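Local coordinates for cell division control protein 73 (Saccharomyces cerevisiae, PDB 3V46) that serves in the PAF1 complex in transcription elongation and histone modification, its C-terminal Ras-like domain, which does not bind GTP, promoting association of the complex with chromatin, at residues V88-F100 against E110-F122. Residues are numbered along the deposited sequence; the frame is centred on the assembly and turned at random.
Sequences VVAIFTTGHTWQF and ELFQRCKGYYFHF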
ATOM      1  N   VAL A  88       6.463  -8.283  -4.351  1.00 15.55           N
ATOM      2  CA  VAL A  88       5.682  -7.435  -3.453  1.00 15.06           C
ATOM      3  C   VAL A  88       6.612  -6.399  -2.828  1.00 17.08           C
ATOM      4  O   VAL A  88       7.574  -6.750  -2.143  1.00 16.88           O
ATOM      5  CB  VAL A  88       4.975  -8.275  -2.369  1.00 13.32           C
ATOM      6  CG1 VAL A  88       4.304  -7.386  -1.329  1.00 16.16           C
ATOM      7  CG2 VAL A  88       3.944  -9.195  -3.001  1.00 15.49           C
ATOM      8  N   VAL A  89       6.331  -5.126  -3.094  1.00 13.88           N
ATOM      9  CA  VAL A  89       7.202  -4.026  -2.664  1.00 15.13           C
ATOM     10  C   VAL A  89       6.577  -3.174  -1.564  1.00 16.36           C
ATOM     11  O   VAL A  89       7.276  -2.430  -0.881  1.00 17.78           O
ATOM     12  CB  VAL A  89       7.611  -3.113  -3.846  1.00 15.19           C
ATOM     13  CG1 VAL A  89       8.413  -3.895  -4.873  1.00 16.81           C
ATOM     14  CG2 VAL A  89       6.400  -2.470  -4.493  1.00 16.80           C
ATOM     15  N   ALA A  90       5.262  -3.275  -1.381  1.00 13.55           N
ATOM     16  CA  ALA A  90       4.587  -2.546  -0.311  1.00 13.23           C
ATOM     17  C   ALA A  90       3.330  -3.276   0.084  1.00 12.65           C
ATOM     18  O   ALA A  90       2.656  -3.884  -0.757  1.00 12.93           O
ATOM     19  CB  ALA A  90       4.264  -1.123  -0.747  1.00 16.30           C
ATOM     20  N   ILE A  91       3.019  -3.188   1.374  1.00 12.40           N
ATOM     21  CA  ILE A  91       1.840  -3.803   1.954  1.00 12.70           C
ATOM     22  C   ILE A  91       1.141  -2.768   2.819  1.00 13.09           C
ATOM     23  O   ILE A  91       1.732  -2.230   3.764  1.00 13.96           O
ATOM     24  CB  ILE A  91       2.218  -5.037   2.797  1.00 13.29           C
ATOM     25  CG1 ILE A  91       2.911  -6.093   1.907  1.00 15.05           C
ATOM     26  CG2 ILE A  91       0.983  -5.636   3.472  1.00 16.00           C
ATOM     27  CD1 ILE A  91       3.462  -7.265   2.653  1.00 18.59           C
ATOM     28  N   PHE A  92      -0.111  -2.465   2.474  1.00 12.11           N
ATOM     29  CA  PHE A  92      -0.957  -1.652   3.323  1.00 12.35           C
ATOM     30  C   PHE A  92      -1.637  -2.577   4.309  1.00 13.71           C
ATOM     31  O   PHE A  92      -2.192  -3.607   3.916  1.00 14.76           O
ATOM     32  CB  PHE A  92      -2.018  -0.912   2.504  1.00 13.41           C
ATOM     33  CG  PHE A  92      -1.485   0.222   1.674  1.00 15.54           C
ATOM     34  CD1 PHE A  92      -0.287   0.120   0.998  1.00 21.46           C
ATOM     35  CD2 PHE A  92      -2.195   1.389   1.556  1.00 20.94           C
ATOM     36  CE1 PHE A  92       0.186   1.175   0.225  1.00 22.39           C
ATOM     37  CE2 PHE A  92      -1.726   2.436   0.779  1.00 21.83           C
ATOM     38  CZ  PHE A  92      -0.549   2.324   0.109  1.00 21.19           C
ATOM     39  N   THR A  93      -1.627  -2.204   5.587  1.00 14.62           N
ATOM     40  CA  THR A  93      -2.162  -3.072   6.626  1.00 12.90           C
ATOM     41  C   THR A  93      -3.487  -2.581   7.187  1.00 15.05           C
ATOM     42  O   THR A  93      -3.732  -1.379   7.313  1.00 18.14           O
ATOM     43  CB  THR A  93      -1.179  -3.209   7.799  1.00 20.98           C
ATOM     44  OG1 THR A  93      -0.924  -1.915   8.357  1.00 20.32           O
ATOM     45  CG2 THR A  93       0.120  -3.815   7.343  1.00 21.56           C
ATOM     46  N   THR A  94      -4.332  -3.544   7.529  1.00 18.11           N
ATOM     47  CA  THR A  94      -5.660  -3.281   8.057  1.00 21.72           C
ATOM     48  C   THR A  94      -5.597  -3.128   9.553  1.00 23.41           C
ATOM     49  O   THR A  94      -6.474  -2.532  10.157  1.00 27.83           O
ATOM     50  CB  THR A  94      -6.609  -4.461   7.781  1.00 21.97           C
ATOM     51  OG1 THR A  94      -6.094  -5.635   8.419  1.00 22.64           O
ATOM     52  CG2 THR A  94      -6.738  -4.707   6.286  1.00 24.67           C
ATOM     53  N   GLY A  95      -4.560  -3.703  10.149  1.00 21.96           N
ATOM     54  CA  GLY A  95      -4.461  -3.769  11.593  1.00 30.14           C
ATOM     55  C   GLY A  95      -4.833  -5.125  12.166  1.00 30.38           C
ATOM     56  O   GLY A  95      -4.727  -5.322  13.364  1.00 37.40           O
ATOM     57  N   HIS A  96      -5.280  -6.058  11.328  1.00 27.85           N
ATOM     58  CA  HIS A  96      -5.579  -7.418  11.790  1.00 28.24           C
ATOM     59  C   HIS A  96      -4.388  -8.313  11.507  1.00 31.36           C
ATOM     60  O   HIS A  96      -3.915  -8.366  10.377  1.00 31.36           O
ATOM     61  CB  HIS A  96      -6.792  -7.988  11.069  1.00 29.89           C
ATOM     62  CG  HIS A  96      -8.058  -7.244  11.342  1.00 35.14           C
ATOM     63  ND1 HIS A  96      -8.957  -6.925  10.349  1.00 41.38           N
ATOM     64  CD2 HIS A  96      -8.580  -6.762  12.496  1.00 37.20           C
ATOM     65  CE1 HIS A  96      -9.980  -6.275  10.879  1.00 39.49           C
ATOM     66  NE2 HIS A  96      -9.771  -6.155  12.175  1.00 40.10           N
ATOM     67  N   THR A  97      -3.911  -9.036  12.519  1.00 35.72           N
ATOM     68  CA  THR A  97      -2.749  -9.888  12.318  1.00 38.74           C
ATOM     69  C   THR A  97      -3.079 -11.047  11.376  1.00 37.28           C
ATOM     70  O   THR A  97      -2.198 -11.563  10.695  1.00 39.90           O
ATOM     71  CB  THR A  97      -2.185 -10.421  13.644  1.00 45.62           C
ATOM     72  OG1 THR A  97      -2.000  -9.332  14.561  1.00 46.84           O
ATOM     73  CG2 THR A  97      -0.847 -11.110  13.409  1.00 49.13           C
ATOM     74  N   TRP A  98      -4.349 -11.446  11.309  1.00 33.12           N
ATOM     75  CA  TRP A  98      -4.735 -12.530  10.406  1.00 32.59           C
ATOM     76  C   TRP A  98      -4.582 -12.130   8.935  1.00 30.91           C
ATOM     77  O   TRP A  98      -4.673 -12.984   8.046  1.00 30.16           O
ATOM     78  CB  TRP A  98      -6.167 -13.012  10.695  1.00 35.93           C
ATOM     79  CG  TRP A  98      -6.675 -14.088   9.750  1.00 42.70           C
ATOM     80  CD1 TRP A  98      -7.575 -13.929   8.729  1.00 45.83           C
ATOM     81  CD2 TRP A  98      -6.314 -15.480   9.747  1.00 43.67           C
ATOM     82  NE1 TRP A  98      -7.794 -15.132   8.094  1.00 45.55           N
ATOM     83  CE2 TRP A  98      -7.034 -16.099   8.698  1.00 44.47           C
ATOM     84  CE3 TRP A  98      -5.452 -16.262  10.524  1.00 49.30           C
ATOM     85  CZ2 TRP A  98      -6.913 -17.459   8.408  1.00 47.25           C
ATOM     86  CZ3 TRP A  98      -5.339 -17.618  10.237  1.00 50.86           C
ATOM     87  CH2 TRP A  98      -6.064 -18.200   9.187  1.00 49.76           C
ATOM     88  N   GLN A  99      -4.332 -10.845   8.677  1.00 26.77           N
ATOM     89  CA  GLN A  99      -4.113 -10.374   7.307  1.00 24.80           C
ATOM     90  C   GLN A  99      -3.049 -11.221   6.609  1.00 25.69           C
ATOM     91  O   GLN A  99      -3.164 -11.525   5.428  1.00 26.86           O
ATOM     92  CB  GLN A  99      -3.695  -8.886   7.266  1.00 23.36           C
ATOM     93  CG  GLN A  99      -3.267  -8.448   5.872  1.00 21.06           C
ATOM     94  CD  GLN A  99      -2.864  -6.981   5.759  1.00 20.68           C
ATOM     95  OE1 GLN A  99      -3.187  -6.160   6.615  1.00 21.63           O
ATOM     96  NE2 GLN A  99      -2.188  -6.642   4.671  1.00 19.85           N
ATOM     97  N   PHE A 100      -2.018 -11.611   7.349  1.00 25.34           N
ATOM     98  CA  PHE A 100      -0.827 -12.204   6.733  1.00 24.83           C
ATOM     99  C   PHE A 100      -0.815 -13.737   6.716  1.00 26.54           C
ATOM    100  O   PHE A 100       0.167 -14.339   6.292  1.00 29.65           O
ATOM    101  CB  PHE A 100       0.425 -11.679   7.447  1.00 24.79           C
ATOM    102  CG  PHE A 100       0.307 -10.241   7.867  1.00 23.56           C
ATOM    103  CD1 PHE A 100       0.213  -9.238   6.917  1.00 23.44           C
ATOM    104  CD2 PHE A 100       0.274  -9.889   9.206  1.00 24.05           C
ATOM    105  CE1 PHE A 100       0.079  -7.921   7.292  1.00 23.93           C
ATOM    106  CE2 PHE A 100       0.153  -8.562   9.577  1.00 23.66           C
ATOM    107  CZ  PHE A 100       0.046  -7.582   8.615  1.00 23.14           C
ATOM    108  N   GLU A 110       8.996 -11.010  10.283  1.00 30.93           N
ATOM    109  CA  GLU A 110       9.736 -11.363   9.075  1.00 31.18           C
ATOM    110  C   GLU A 110       9.230 -10.578   7.872  1.00 26.59           C
ATOM    111  O   GLU A 110      10.017 -10.053   7.089  1.00 28.95           O
ATOM    112  CB  GLU A 110       9.671 -12.862   8.765  1.00 33.38           C
ATOM    113  CG  GLU A 110      10.449 -13.232   7.493  1.00 32.86           C
ATOM    114  CD  GLU A 110      10.549 -14.734   7.253  1.00 37.70           C
ATOM    115  OE1 GLU A 110       9.661 -15.469   7.730  1.00 39.71           O
ATOM    116  OE2 GLU A 110      11.511 -15.176   6.581  1.00 40.43           O
ATOM    117  N   LEU A 111       7.910 -10.494   7.731  1.00 22.81           N
ATOM    118  CA  LEU A 111       7.306  -9.840   6.586  1.00 19.86           C
ATOM    119  C   LEU A 111       7.781  -8.395   6.449  1.00 21.22           C
ATOM    120  O   LEU A 111       8.164  -7.968   5.362  1.00 21.22           O
ATOM    121  CB  LEU A 111       5.777  -9.881   6.706  1.00 20.29           C
ATOM    122  CG  LEU A 111       4.986  -9.203   5.592  1.00 19.38           C
ATOM    123  CD1 LEU A 111       5.234  -9.901   4.266  1.00 20.22           C
ATOM    124  CD2 LEU A 111       3.504  -9.203   5.937  1.00 21.98           C
ATOM    125  N   PHE A 112       7.750  -7.632   7.538  1.00 19.46           N
ATOM    126  CA  PHE A 112       8.056  -6.204   7.447  1.00 19.66           C
ATOM    127  C   PHE A 112       9.545  -5.901   7.536  1.00 22.77           C
ATOM    128  O   PHE A 112       9.962  -4.748   7.409  1.00 24.66           O
ATOM    129  CB  PHE A 112       7.242  -5.418   8.472  1.00 19.34           C
ATOM    130  CG  PHE A 112       5.761  -5.484   8.212  1.00 18.13           C
ATOM    131  CD1 PHE A 112       5.260  -5.206   6.953  1.00 20.90           C
ATOM    132  CD2 PHE A 112       4.877  -5.871   9.206  1.00 20.15           C
ATOM    133  CE1 PHE A 112       3.912  -5.297   6.700  1.00 19.30           C
ATOM    134  CE2 PHE A 112       3.533  -5.960   8.957  1.00 19.97           C
ATOM    135  CZ  PHE A 112       3.047  -5.673   7.697  1.00 20.19           C
ATOM    136  N   GLN A 113      10.345  -6.946   7.710  1.00 24.06           N
ATOM    137  CA  GLN A 113      11.781  -6.820   7.580  1.00 28.98           C
ATOM    138  C   GLN A 113      12.172  -6.817   6.106  1.00 30.27           C
ATOM    139  O   GLN A 113      13.207  -6.272   5.733  1.00 37.26           O
ATOM    140  CB  GLN A 113      12.488  -7.961   8.307  1.00 32.76           C
ATOM    141  CG  GLN A 113      12.735  -7.690   9.774  1.00 44.21           C
ATOM    142  CD  GLN A 113      13.609  -8.747  10.421  1.00 52.08           C
ATOM    143  OE1 GLN A 113      13.119  -9.772  10.899  1.00 55.60           O
ATOM    144  NE2 GLN A 113      14.916  -8.499  10.443  1.00 54.73           N
ATOM    145  N   ARG A 114      11.342  -7.418   5.261  1.00 28.25           N
ATOM    146  CA  ARG A 114      11.706  -7.547   3.859  1.00 31.54           C
ATOM    147  C   ARG A 114      10.722  -6.914   2.875  1.00 28.32           C
ATOM    148  O   ARG A 114      11.056  -6.777   1.696  1.00 29.56           O
ATOM    149  CB  ARG A 114      11.943  -9.017   3.513  1.00 33.38           C
ATOM    150  CG  ARG A 114      10.740  -9.906   3.679  1.00 29.96           C
ATOM    151  CD  ARG A 114      11.140 -11.353   3.448  1.00 30.35           C
ATOM    152  NE  ARG A 114      11.669 -11.533   2.102  1.00 29.41           N
ATOM    153  CZ  ARG A 114      12.615 -12.406   1.764  1.00 28.98           C
ATOM    154  NH1 ARG A 114      13.158 -13.207   2.671  1.00 29.25           N
ATOM    155  NH2 ARG A 114      13.011 -12.477   0.505  1.00 28.07           N
ATOM    156  N   CYS A 115       9.533  -6.524   3.352  1.00 24.09           N
ATOM    157  CA  CYS A 115       8.556  -5.794   2.543  1.00 22.16           C
ATOM    158  C   CYS A 115       8.173  -4.542   3.318  1.00 21.43           C
ATOM    159  O   CYS A 115       7.945  -4.592   4.523  1.00 25.66           O
ATOM    160  CB  CYS A 115       7.264  -6.600   2.267  1.00 23.84           C
ATOM    161  SG  CYS A 115       7.429  -8.189   1.378  1.00 29.30           S
ATOM    162  N   LYS A 116       8.080  -3.422   2.622  1.00 16.60           N
ATOM    163  CA  LYS A 116       7.689  -2.166   3.237  1.00 15.90           C
ATOM    164  C   LYS A 116       6.215  -2.175   3.607  1.00 15.68           C
ATOM    165  O   LYS A 116       5.358  -2.441   2.772  1.00 20.07           O
ATOM    166  CB  LYS A 116       7.985  -1.026   2.267  1.00 19.06           C
ATOM    167  CG  LYS A 116       7.502   0.308   2.733  1.00 23.34           C
ATOM    168  CD  LYS A 116       8.495   0.936   3.643  1.00 28.60           C
ATOM    169  CE  LYS A 116       8.060   2.329   4.047  1.00 31.03           C
ATOM    170  NZ  LYS A 116       8.998   2.893   5.034  1.00 31.56           N
ATOM    171  N   GLY A 117       5.924  -1.901   4.873  1.00 15.08           N
ATOM    172  CA  GLY A 117       4.561  -1.823   5.352  1.00 14.77           C
ATOM    173  C   GLY A 117       4.112  -0.403   5.667  1.00 13.07           C
ATOM    174  O   GLY A 117       4.910   0.443   6.089  1.00 15.41           O
ATOM    175  N   TYR A 118       2.821  -0.162   5.461  1.00 13.11           N
ATOM    176  CA  TYR A 118       2.176   1.111   5.764  1.00 13.72           C
ATOM    177  C   TYR A 118       0.905   0.852   6.550  1.00 13.58           C
ATOM    178  O   TYR A 118       0.229  -0.158   6.338  1.00 14.80           O
ATOM    179  CB  TYR A 118       1.794   1.862   4.480  1.00 14.73           C
ATOM    180  CG  TYR A 118       2.968   2.292   3.641  1.00 14.24           C
ATOM    181  CD1 TYR A 118       3.478   1.463   2.653  1.00 15.43           C
ATOM    182  CD2 TYR A 118       3.576   3.519   3.842  1.00 16.97           C
ATOM    183  CE1 TYR A 118       4.535   1.840   1.888  1.00 16.28           C
ATOM    184  CE2 TYR A 118       4.655   3.911   3.065  1.00 19.81           C
ATOM    185  CZ  TYR A 118       5.122   3.061   2.089  1.00 17.44           C
ATOM    186  OH  TYR A 118       6.196   3.423   1.312  1.00 20.74           O
ATOM    187  N   TYR A 119       0.593   1.766   7.462  1.00 14.44           N
ATOM    188  CA  TYR A 119      -0.666   1.756   8.178  1.00 14.81           C
ATOM    189  C   TYR A 119      -1.250   3.169   8.113  1.00 15.99           C
ATOM    190  O   TYR A 119      -0.735   4.091   8.731  1.00 17.15           O
ATOM    191  CB  TYR A 119      -0.485   1.327   9.640  1.00 15.48           C
ATOM    192  CG  TYR A 119      -1.776   1.343  10.421  1.00 15.92           C
ATOM    193  CD1 TYR A 119      -2.709   0.323  10.279  1.00 18.61           C
ATOM    194  CD2 TYR A 119      -2.064   2.372  11.306  1.00 18.26           C
ATOM    195  CE1 TYR A 119      -3.892   0.329  10.978  1.00 19.39           C
ATOM    196  CE2 TYR A 119      -3.243   2.383  12.023  1.00 20.32           C
ATOM    197  CZ  TYR A 119      -4.155   1.362  11.851  1.00 18.99           C
ATOM    198  OH  TYR A 119      -5.326   1.359  12.565  1.00 24.98           O
ATOM    199  N   PHE A 120      -2.319   3.333   7.348  1.00 15.43           N
ATOM    200  CA  PHE A 120      -2.979   4.625   7.201  1.00 17.31           C
ATOM    201  C   PHE A 120      -4.161   4.712   8.155  1.00 16.76           C
ATOM    202  O   PHE A 120      -4.919   3.746   8.325  1.00 19.44           O
ATOM    203  CB  PHE A 120      -3.489   4.814   5.761  1.00 17.37           C
ATOM    204  CG  PHE A 120      -2.421   5.193   4.772  1.00 18.68           C
ATOM    205  CD1 PHE A 120      -1.589   4.230   4.222  1.00 22.11           C
ATOM    206  CD2 PHE A 120      -2.267   6.513   4.377  1.00 20.14           C
ATOM    207  CE1 PHE A 120      -0.621   4.583   3.299  1.00 25.84           C
ATOM    208  CE2 PHE A 120      -1.308   6.868   3.449  1.00 24.28           C
ATOM    209  CZ  PHE A 120      -0.478   5.906   2.920  1.00 25.50           C
ATOM    210  N   HIS A 121      -4.319   5.872   8.781  1.00 20.20           N
ATOM    211  CA  HIS A 121      -5.438   6.090   9.681  1.00 21.67           C
ATOM    212  C   HIS A 121      -5.751   7.576   9.790  1.00 21.78           C
ATOM    213  O   HIS A 121      -4.970   8.424   9.353  1.00 20.52           O
ATOM    214  CB  HIS A 121      -5.128   5.521  11.064  1.00 25.71           C
ATOM    215  CG  HIS A 121      -4.018   6.235  11.764  1.00 25.42           C
ATOM    216  ND1 HIS A 121      -4.239   7.127  12.793  1.00 30.17           N
ATOM    217  CD2 HIS A 121      -2.678   6.199  11.577  1.00 26.76           C
ATOM    218  CE1 HIS A 121      -3.081   7.608  13.208  1.00 33.09           C
ATOM    219  NE2 HIS A 121      -2.119   7.064  12.487  1.00 32.05           N
ATOM    220  N   PHE A 122      -6.910   7.890  10.338  1.00 24.32           N
ATOM    221  CA  PHE A 122      -7.292   9.281  10.510  1.00 22.70           C
ATOM    222  C   PHE A 122      -6.650   9.870  11.743  1.00 24.85           C
ATOM    223  O   PHE A 122      -6.556   9.216  12.786  1.00 26.28           O
ATOM    224  CB  PHE A 122      -8.805   9.428  10.613  1.00 22.75           C
ATOM    225  CG  PHE A 122      -9.517   9.269   9.302  1.00 23.17           C
ATOM    226  CD1 PHE A 122      -9.111   9.988   8.192  1.00 25.08           C
ATOM    227  CD2 PHE A 122     -10.586   8.407   9.182  1.00 27.99           C
ATOM    228  CE1 PHE A 122      -9.762   9.849   6.983  1.00 26.95           C
ATOM    229  CE2 PHE A 122     -11.244   8.259   7.973  1.00 29.45           C
ATOM    230  CZ  PHE A 122     -10.830   8.980   6.874  1.00 27.98           C
TER
HETATM  231  O   HOH W   1       9.497  -3.551  -0.042  1.00 21.80           O
HETATM  232  O   HOH W   2      -3.265   0.962   5.926  1.00 17.73           O
HETATM  233  O   HOH W   3      -7.143  -1.353  12.596  1.00 51.80           O
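The ring of Phe-112 turns its edge to a face of Phe-100 in an offset edge-to-face pair, planes at 89°, while Leu-111 CD2 lies over a face of the Phe-112 ring, off toward the rim. Thr-93 CG2 sits at the edge of the Phe-100 ring and 3.5 Å from Phe-112 CZ. They belong to a beta-alpha-beta unit of the Ras-like domain, where helix 108-114 and the 3-10 turn at 97-100 pack on one side of the sheet; there Ile-91 CD1 and Leu-111 CD1 meet tip to tip at 3.6 Å. On the other side of the sheet, Phe-92 has Tyr-118 CB over one face and runs nearly parallel to Phe-120, but displaced so that little of one ring lies over the other, Phe-92 CE2 being 3.5 Å from Phe-120 CE1. Ala-90 CB meets the edge of Tyr-118, whose OH is hydrogen-bonded to Ser-159 OG of helix 149-166, packed on this side. Strands 88-92 and 116-122 run parallel: Ile-91 N donates to Lys-116 O, and Ile-91 O accepts from Tyr-118 N. Tyr-118 O is gripped twice by Thr-93, whose N lies nearly in line with the C=O bond; OG1, set between the backbone N and the carbonyl carbon (chi1 60°), donates to that same Tyr-118 O at 2.9 Å, tilted 35° from the carbonyl plane.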